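Local coordinates for protein alkaline serine protease AL20 (Nesterenkonia abyssinica, PDB 3CP7) that probably hydrolyses peptide bonds as a secreted, thermostable alkaline serine protease of the trypsin-like class, at residues Ser15-Asp20 with Phe51-Val56; Cys42-Asn47 with Leu76-Glu81; Gly146-Asp151 with Gln158-Asn163. One frame throughout, in Å; residues are numbered along the deposited sequence.

Interactions 1 and 2 belong to the first, closed barrel of the trypsin-like fold, and interaction 3 to the second six-stranded sheet. The first two touch, with centres 13 Å apart: A52 N lies 2.9 Å from L43 O, a probable hydrogen bond, and the rings of F51 and H44 meet edge to face. Strands 55-59 and 71-78, reached by these two contacts, are neighbours in the barrel. Interaction 3 is separate, its centre about 23 Å from that of interaction 2 and 29 Å from that of interaction 1. S169, H41 and D91 probably form the catalytic Ser-His-Asp triad, as in trypsin-like proteases; C42 of interaction 2 packs on S169, and the H44 side chain lies near the triad without touching it.

Interaction 1 (Ser15-Asp20 with Phe51-Val56); sequences STNQGD and FARNFV
S15 and R53 form an antiparallel hydrogen-bonded pair, each giving one backbone N-H and taking one at its carbonyl oxygen. S15 N donates to R53 O at 2.8 Å, and R53 N returns the bond to S15 O, nearly straight at 170°. Both polar backbone atoms of each residue are thus engaged across the contact. The R53 side chain then bends towards the turn that follows S15. Its chain bends at chi3 (-95°), which swings NE out of the extended line, and the guanidinium ends with T16 CA over one face. From there NH2 reaches N17 OD1 at 2.8 Å, a bent bond (133°) whose acceptor sits somewhat out of the guanidinium plane. The two side chains cross at about a right angle, and in this contact a single N-H, that of NH2, holds the amide oxygen.

The turn that presents N17 is a type I beta turn from T16 to G19. It is tied by T16 N to G19 O and by G19 N to T16 O, while T16 OG1 accepts from Q18 N at 2.9 Å as an ST turn. At G19 the backbone angles would jam a side chain against the preceding carbonyl oxygen. The S15 hydroxyl is doubly used: OG donates to D20 OD1 at 2.7 Å, approaching from above the carboxylate plane, and accepts from a water. That water in turn accepts from N54 ND2 at 2.8 Å, which links the second segment to the hairpin by a solvent bridge.

This polar surface patch lies at the tip of the hairpin of strands 9-16 and 19-27. Beyond the corner at N54, V56 pairs with F13 of strand 9-16 and F55 packs on A73 and L76 of strand 71-78; the 51-56 segment thus runs from its pairing with the hairpin into strand 55-59 of the barrel.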
loop_
_atom_site.group_PDB
_atom_site.type_symbol
_atom_site.label_atom_id
_atom_site.label_comp_id
_atom_site.label_asym_id
_atom_site.label_seq_id
_atom_site.Cartn_x
_atom_site.Cartn_y
_atom_site.Cartn_z
ATOM N N SER A 15 -13.755 -13.114 2.171
ATOM C CA SER A 15 -14.285 -13.288 3.523
ATOM C C SER A 15 -13.634 -12.318 4.494
ATOM O O SER A 15 -12.510 -11.873 4.283
ATOM C CB SER A 15 -14.061 -14.723 4.007
ATOM O OG SER A 15 -14.731 -15.644 3.168
ATOM N N THR A 16 -14.367 -11.982 5.553
ATOM C CA THR A 16 -13.837 -11.202 6.667
ATOM C C THR A 16 -14.311 -11.870 7.956
ATOM O O THR A 16 -14.951 -12.915 7.910
ATOM C CB THR A 16 -14.335 -9.737 6.650
ATOM O OG1 THR A 16 -15.721 -9.704 7.010
ATOM C CG2 THR A 16 -14.150 -9.101 5.273
ATOM N N ASN A 17 -13.995 -11.267 9.100
ATOM C CA ASN A 17 -14.529 -11.725 10.385
ATOM C C ASN A 17 -16.061 -11.664 10.431
ATOM O O ASN A 17 -16.690 -12.345 11.243
ATOM C CB ASN A 17 -13.948 -10.898 11.534
ATOM C CG ASN A 17 -12.491 -11.225 11.821
ATOM O OD1 ASN A 17 -11.964 -12.252 11.384
ATOM N ND2 ASN A 17 -11.832 -10.346 12.569
ATOM N N GLN A 18 -16.650 -10.853 9.554
ATOM C CA GLN A 18 -18.103 -10.664 9.506
ATOM C C GLN A 18 -18.816 -11.646 8.563
ATOM O O GLN A 18 -20.046 -11.651 8.481
ATOM C CB GLN A 18 -18.428 -9.214 9.121
ATOM C CG GLN A 18 -19.850 -8.740 9.459
ATOM C CD GLN A 18 -20.028 -8.246 10.894
ATOM O OE1 GLN A 18 -21.068 -7.670 11.229
ATOM N NE2 GLN A 18 -19.021 -8.463 11.744
ATOM N N GLY A 19 -18.052 -12.479 7.854
ATOM C CA GLY A 19 -18.642 -13.493 6.980
ATOM C C GLY A 19 -18.106 -13.479 5.561
ATOM O O GLY A 19 -16.991 -13.014 5.321
ATOM N N ASP A 20 -18.910 -14.005 4.632
ATOM C CA ASP A 20 -18.556 -14.093 3.213
ATOM C C ASP A 20 -19.242 -13.003 2.406
ATOM O O ASP A 20 -20.434 -12.731 2.591
ATOM C CB ASP A 20 -18.937 -15.462 2.652
ATOM C CG ASP A 20 -18.275 -16.598 3.397
ATOM O OD1 ASP A 20 -17.188 -16.383 3.981
ATOM O OD2 ASP A 20 -18.848 -17.712 3.404
ATOM N N PHE A 51 -7.015 -6.752 6.098
ATOM C CA PHE A 51 -7.265 -7.184 4.722
ATOM C C PHE A 51 -8.322 -8.280 4.646
ATOM O O PHE A 51 -8.496 -9.063 5.586
ATOM C CB PHE A 51 -5.971 -7.657 4.041
ATOM C CG PHE A 51 -5.014 -6.546 3.732
ATOM C CD1 PHE A 51 -4.111 -6.093 4.694
ATOM C CD2 PHE A 51 -5.040 -5.927 2.495
ATOM C CE1 PHE A 51 -3.222 -5.052 4.416
ATOM C CE2 PHE A 51 -4.160 -4.891 2.195
ATOM C CZ PHE A 51 -3.242 -4.452 3.155
ATOM N N ALA A 52 -9.033 -8.317 3.523
ATOM C CA ALA A 52 -9.948 -9.402 3.217
ATOM C C ALA A 52 -9.170 -10.713 3.138
ATOM O O ALA A 52 -7.976 -10.736 2.823
ATOM C CB ALA A 52 -10.649 -9.125 1.885
ATOM N N ARG A 53 -9.857 -11.807 3.437
ATOM C CA ARG A 53 -9.259 -13.125 3.349
ATOM C C ARG A 53 -9.854 -13.878 2.179
ATOM O O ARG A 53 -11.002 -13.649 1.800
ATOM C CB ARG A 53 -9.480 -13.890 4.652
ATOM C CG ARG A 53 -8.664 -13.331 5.811
ATOM C CD ARG A 53 -8.824 -14.169 7.069
ATOM N NE ARG A 53 -9.864 -13.651 7.956
ATOM C CZ ARG A 53 -11.087 -14.158 8.083
ATOM N NH1 ARG A 53 -11.470 -15.215 7.371
ATOM N NH2 ARG A 53 -11.936 -13.599 8.932
ATOM N N ASN A 54 -9.052 -14.757 1.591
ATOM C CA ASN A 54 -9.498 -15.622 0.499
ATOM C C ASN A 54 -10.159 -14.878 -0.658
ATOM O O ASN A 54 -11.188 -15.302 -1.198
ATOM C CB ASN A 54 -10.385 -16.740 1.039
ATOM C CG ASN A 54 -9.651 -17.618 2.030
ATOM O OD1 ASN A 54 -8.440 -17.828 1.917
ATOM N ND2 ASN A 54 -10.370 -18.118 3.013
ATOM N N PHE A 55 -9.540 -13.760 -1.031
ATOM C CA PHE A 55 -9.961 -12.980 -2.185
ATOM C C PHE A 55 -9.733 -13.800 -3.444
ATOM O O PHE A 55 -8.605 -14.216 -3.734
ATOM C CB PHE A 55 -9.177 -11.666 -2.233
ATOM C CG PHE A 55 -9.595 -10.712 -3.334
ATOM C CD1 PHE A 55 -10.269 -9.539 -3.021
ATOM C CD2 PHE A 55 -9.250 -10.953 -4.660
ATOM C CE1 PHE A 55 -10.629 -8.628 -4.018
ATOM C CE2 PHE A 55 -9.601 -10.057 -5.675
ATOM C CZ PHE A 55 -10.297 -8.888 -5.347
ATOM N N VAL A 56 -10.812 -14.010 -4.189
ATOM C CA VAL A 56 -10.767 -14.800 -5.414
ATOM C C VAL A 56 -11.480 -14.052 -6.542
ATOM O O VAL A 56 -12.521 -13.446 -6.318
ATOM C CB VAL A 56 -11.426 -16.192 -5.177
ATOM C CG1 VAL A 56 -11.757 -16.883 -6.464
ATOM C CG2 VAL A 56 -10.526 -17.075 -4.325
HETATM O O HOH W 1 -13.166 -17.809 3.103
#

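Interaction 2 (Cys42-Asn47 with Leu76-Glu81); sequences CLHDGN and LVTSAE
At L43 a chi1 of 51° sets CG between the backbone N and the carbonyl carbon, and a chi2 of 67° goes with methyls directed to L76 and T78, while L76 holds its own CG beside the backbone N (chi1 -55°). The contact lies in the first beta-barrel of the trypsin-like fold, where the loop after strand 35-38 packs on strand 71-78. The two leucine side chains run antiparallel alongside one another, with L43 CD2 and L76 CD2 3.9 Å apart. The other branch of L43 turns to the threonine, CD1 resting 3.8 Å from T78 CB. An alanine at L43 would probably leave T78 CB without the CD1 methyl and L76 CD2 with only the CB to rest on, opening a gap between loop and strand. No hydrogen bond joins the segments; the grip is apolar, and L43 and L76 also reach strand 93-97 at A93 and A95 respectively. Further along, H44 approaches T78 with its CB, 4.1 Å from T78 OG1. Both residues touch A83 of helix 80-85, and S79 caps that helix at its N-cap position through W82 N. The H44 ring is fixed within its own loop by G46 N, which donates to ND1 at 2.9 Å.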
loop_
_atom_site.group_PDB
_atom_site.type_symbol
_atom_site.label_atom_id
_atom_site.label_comp_id
_atom_site.label_asym_id
_atom_site.label_seq_id
_atom_site.Cartn_x
_atom_site.Cartn_y
_atom_site.Cartn_z
ATOM N N CYS A 42 -13.408 -3.652 -1.169
ATOM C CA CYS A 42 -13.524 -5.056 -1.579
ATOM C C CYS A 42 -12.312 -5.879 -1.163
ATOM O O CYS A 42 -12.312 -7.106 -1.325
ATOM C CB CYS A 42 -13.682 -5.166 -3.093
ATOM S SG CYS A 42 -15.242 -4.485 -3.726
ATOM N N LEU A 43 -11.276 -5.230 -0.636
ATOM C CA LEU A 43 -10.121 -6.004 -0.172
ATOM C C LEU A 43 -9.524 -5.546 1.156
ATOM O O LEU A 43 -8.580 -6.173 1.659
ATOM C CB LEU A 43 -9.045 -6.145 -1.265
ATOM C CG LEU A 43 -8.531 -4.906 -1.998
ATOM C CD1 LEU A 43 -7.739 -4.006 -1.038
ATOM C CD2 LEU A 43 -7.675 -5.338 -3.187
ATOM N N HIS A 44 -10.093 -4.497 1.750
ATOM C CA HIS A 44 -9.623 -4.011 3.043
ATOM C C HIS A 44 -10.760 -3.335 3.796
ATOM O O HIS A 44 -11.550 -2.600 3.196
ATOM C CB HIS A 44 -8.433 -3.056 2.875
ATOM C CG HIS A 44 -7.743 -2.732 4.162
ATOM N ND1 HIS A 44 -8.255 -1.835 5.072
ATOM C CD2 HIS A 44 -6.600 -3.213 4.707
ATOM C CE1 HIS A 44 -7.448 -1.760 6.117
ATOM N NE2 HIS A 44 -6.440 -2.596 5.926
ATOM N N ASP A 45 -10.824 -3.569 5.109
ATOM C CA ASP A 45 -11.917 -3.065 5.953
ATOM C C ASP A 45 -12.020 -1.540 6.005
ATOM O O ASP A 45 -13.104 -0.993 6.234
ATOM C CB ASP A 45 -11.754 -3.544 7.411
ATOM C CG ASP A 45 -11.857 -5.059 7.586
ATOM O OD1 ASP A 45 -12.517 -5.756 6.781
ATOM O OD2 ASP A 45 -11.284 -5.548 8.585
ATOM N N GLY A 46 -10.891 -0.859 5.829
ATOM C CA GLY A 46 -10.825 0.573 6.102
ATOM C C GLY A 46 -10.366 0.829 7.526
ATOM O O GLY A 46 -9.755 -0.043 8.154
ATOM N N ASN A 47 -10.683 2.014 8.044
ATOM C CA ASN A 47 -10.087 2.495 9.302
ATOM C C ASN A 47 -10.091 1.476 10.452
ATOM O O ASN A 47 -11.153 1.025 10.891
ATOM C CB ASN A 47 -10.717 3.826 9.741
ATOM C CG ASN A 47 -9.855 4.578 10.754
ATOM O OD1 ASN A 47 -8.845 4.063 11.239
ATOM N ND2 ASN A 47 -10.252 5.807 11.072
ATOM N N LEU A 76 -2.864 -8.055 -2.062
ATOM C CA LEU A 76 -3.907 -7.040 -2.059
ATOM C C LEU A 76 -3.232 -5.694 -1.858
ATOM O O LEU A 76 -2.440 -5.524 -0.913
ATOM C CB LEU A 76 -4.912 -7.327 -0.948
ATOM C CG LEU A 76 -5.517 -8.737 -1.010
ATOM C CD1 LEU A 76 -6.329 -9.048 0.238
ATOM C CD2 LEU A 76 -6.359 -8.903 -2.268
ATOM N N VAL A 77 -3.509 -4.758 -2.769
ATOM C CA VAL A 77 -2.849 -3.446 -2.787
ATOM C C VAL A 77 -3.905 -2.358 -2.643
ATOM O O VAL A 77 -4.552 -1.944 -3.619
ATOM C CB VAL A 77 -2.008 -3.234 -4.069
ATOM C CG1 VAL A 77 -1.196 -1.942 -3.974
ATOM C CG2 VAL A 77 -1.069 -4.438 -4.325
ATOM N N THR A 78 -4.096 -1.926 -1.405
ATOM C CA THR A 78 -5.077 -0.909 -1.070
ATOM C C THR A 78 -4.480 0.500 -1.153
ATOM O O THR A 78 -3.285 0.680 -0.934
ATOM C CB THR A 78 -5.636 -1.176 0.354
ATOM O OG1 THR A 78 -6.587 -0.168 0.689
ATOM C CG2 THR A 78 -4.526 -1.206 1.419
ATOM N N SER A 79 -5.305 1.501 -1.466
ATOM C CA SER A 79 -4.857 2.876 -1.329
ATOM C C SER A 79 -4.572 3.151 0.146
ATOM O O SER A 79 -5.178 2.522 1.031
ATOM C CB SER A 79 -5.910 3.851 -1.841
ATOM O OG SER A 79 -6.951 3.969 -0.896
ATOM N N ALA A 80 -3.644 4.072 0.410
ATOM C CA ALA A 80 -3.299 4.428 1.780
ATOM C C ALA A 80 -4.458 5.097 2.477
ATOM O O ALA A 80 -4.702 4.840 3.651
ATOM C CB ALA A 80 -2.109 5.337 1.794
ATOM N N GLU A 81 -5.160 5.969 1.767
ATOM C CA GLU A 81 -6.223 6.741 2.409
ATOM C C GLU A 81 -7.425 5.860 2.733
ATOM O O GLU A 81 -8.087 6.067 3.757
ATOM C CB GLU A 81 -6.647 7.909 1.528
ATOM C CG GLU A 81 -5.521 8.884 1.180
ATOM C CD GLU A 81 -4.746 8.518 -0.086
ATOM O OE1 GLU A 81 -4.019 9.405 -0.604
ATOM O OE2 GLU A 81 -4.851 7.373 -0.565
#

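Interaction 3 (Gly146-Asp151 with Gln158-Asn163); sequences GTATND and QGIPCN
The beta hairpin of strands 142-150 and 158-161, in the second sheet of the protease, is joined here by T149 and G159. These two form an antiparallel hydrogen-bonded pair: T149 N donates to G159 O at 2.9 Å, and G159 N to T149 O at 2.8 Å. Beside it, N150 and Q158 make a non-hydrogen-bonded pair. G159 O is a busy acceptor, also met by A148 CA in a CA-H...O contact of 3.2 Å and by a water. This water donates to G159 O and T147 O and accepts from T149 OG1 at 2.8 Å. The T149 chi1 of 51° aims OG1 to that side, between the backbone N and the carbonyl carbon. A148 turns to the other side, its CB 4.0 Å from I160 CG2 and 3.7 Å from Q158 OE1. That amide oxygen is satisfied by G122 N. At the far end, G146 CA lies 4.2 Å from P161 CG, a fit that leaves no place for a side chain at G146. The C144-C162 disulfide joins strand 142-150 to the residue just after strand 158-161, and Y125 and A127 of strand 124-129 pack against the hairpin, consistent with the second barrel of trypsin-like peptidases.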
loop_
_atom_site.group_PDB
_atom_site.type_symbol
_atom_site.label_atom_id
_atom_site.label_comp_id
_atom_site.label_asym_id
_atom_site.label_seq_id
_atom_site.Cartn_x
_atom_site.Cartn_y
_atom_site.Cartn_z
ATOM N N GLY A 146 -24.019 6.444 -18.404
ATOM C CA GLY A 146 -24.406 7.819 -18.198
ATOM C C GLY A 146 -23.253 8.768 -18.050
ATOM O O GLY A 146 -22.088 8.358 -18.016
ATOM N N THR A 147 -23.588 10.048 -17.964
ATOM C CA THR A 147 -22.609 11.100 -17.787
ATOM C C THR A 147 -22.361 11.344 -16.307
ATOM O O THR A 147 -23.304 11.462 -15.513
ATOM C CB THR A 147 -23.072 12.387 -18.502
ATOM O OG1 THR A 147 -23.194 12.108 -19.902
ATOM C CG2 THR A 147 -22.080 13.527 -18.306
ATOM N N ALA A 148 -21.087 11.402 -15.938
ATOM C CA ALA A 148 -20.709 11.645 -14.547
ATOM C C ALA A 148 -20.981 13.083 -14.127
ATOM O O ALA A 148 -20.778 14.022 -14.912
ATOM C CB ALA A 148 -19.239 11.293 -14.328
ATOM N N THR A 149 -21.450 13.236 -12.889
ATOM C CA THR A 149 -21.578 14.537 -12.242
ATOM C C THR A 149 -20.854 14.529 -10.895
ATOM O O THR A 149 -20.475 13.462 -10.394
ATOM C CB THR A 149 -23.058 14.935 -12.042
ATOM O OG1 THR A 149 -23.759 13.865 -11.401
ATOM C CG2 THR A 149 -23.711 15.253 -13.387
ATOM N N ASN A 150 -20.673 15.703 -10.303
ATOM C CA ASN A 150 -19.938 15.854 -9.063
ATOM C C ASN A 150 -20.680 15.280 -7.866
ATOM O O ASN A 150 -21.911 15.324 -7.797
ATOM C CB ASN A 150 -19.628 17.330 -8.812
ATOM C CG ASN A 150 -18.581 17.884 -9.765
ATOM O OD1 ASN A 150 -18.552 19.093 -10.018
ATOM N ND2 ASN A 150 -17.725 17.027 -10.294
ATOM N N ASP A 151 -19.915 14.749 -6.923
ATOM C CA ASP A 151 -20.447 14.301 -5.649
ATOM C C ASP A 151 -21.262 15.434 -5.013
ATOM O O ASP A 151 -20.725 16.515 -4.799
ATOM C CB ASP A 151 -19.272 13.945 -4.747
ATOM C CG ASP A 151 -19.694 13.569 -3.347
ATOM O OD1 ASP A 151 -20.879 13.214 -3.164
ATOM O OD2 ASP A 151 -18.830 13.613 -2.445
ATOM N N GLN A 158 -17.351 11.022 -8.318
ATOM C CA GLN A 158 -18.369 11.355 -9.318
ATOM C C GLN A 158 -19.469 10.318 -9.291
ATOM O O GLN A 158 -19.231 9.164 -8.926
ATOM C CB GLN A 158 -17.772 11.407 -10.722
ATOM C CG GLN A 158 -16.609 12.364 -10.871
ATOM C CD GLN A 158 -16.192 12.504 -12.318
ATOM O OE1 GLN A 158 -16.562 13.467 -12.987
ATOM N NE2 GLN A 158 -15.460 11.524 -12.825
ATOM N N GLY A 159 -20.668 10.734 -9.687
ATOM C CA GLY A 159 -21.810 9.844 -9.720
ATOM C C GLY A 159 -22.361 9.676 -11.114
ATOM O O GLY A 159 -22.314 10.600 -11.930
ATOM N N ILE A 160 -22.871 8.478 -11.385
ATOM C CA ILE A 160 -23.621 8.213 -12.611
ATOM C C ILE A 160 -24.962 7.553 -12.294
ATOM O O ILE A 160 -25.092 6.866 -11.291
ATOM C CB ILE A 160 -22.832 7.305 -13.606
ATOM C CG1 ILE A 160 -22.435 5.957 -12.961
ATOM C CG2 ILE A 160 -21.621 8.049 -14.154
ATOM C CD1 ILE A 160 -21.807 4.943 -13.923
ATOM N N PRO A 161 -25.968 7.734 -13.168
ATOM C CA PRO A 161 -27.216 6.999 -12.954
ATOM C C PRO A 161 -26.973 5.495 -13.066
ATOM O O PRO A 161 -26.384 5.033 -14.054
ATOM C CB PRO A 161 -28.128 7.492 -14.088
ATOM C CG PRO A 161 -27.217 8.084 -15.113
ATOM C CD PRO A 161 -26.010 8.592 -14.371
ATOM N N CYS A 162 -27.392 4.742 -12.054
ATOM C CA CYS A 162 -27.074 3.319 -11.994
ATOM C C CYS A 162 -27.880 2.615 -10.932
ATOM O O CYS A 162 -27.868 3.025 -9.776
ATOM C CB CYS A 162 -25.587 3.142 -11.672
ATOM S SG CYS A 162 -25.024 1.439 -11.734
ATOM N N ASN A 163 -28.546 1.537 -11.319
ATOM C CA ASN A 163 -29.414 0.805 -10.404
ATOM C C ASN A 163 -28.759 -0.426 -9.765
ATOM O O ASN A 163 -29.424 -1.168 -9.060
ATOM C CB ASN A 163 -30.734 0.421 -11.105
ATOM C CG ASN A 163 -30.534 -0.619 -12.187
ATOM O OD1 ASN A 163 -29.409 -0.960 -12.540
ATOM N ND2 ASN A 163 -31.638 -1.128 -12.727
HETATM O O HOH W 2 -24.780 11.913 -13.110
#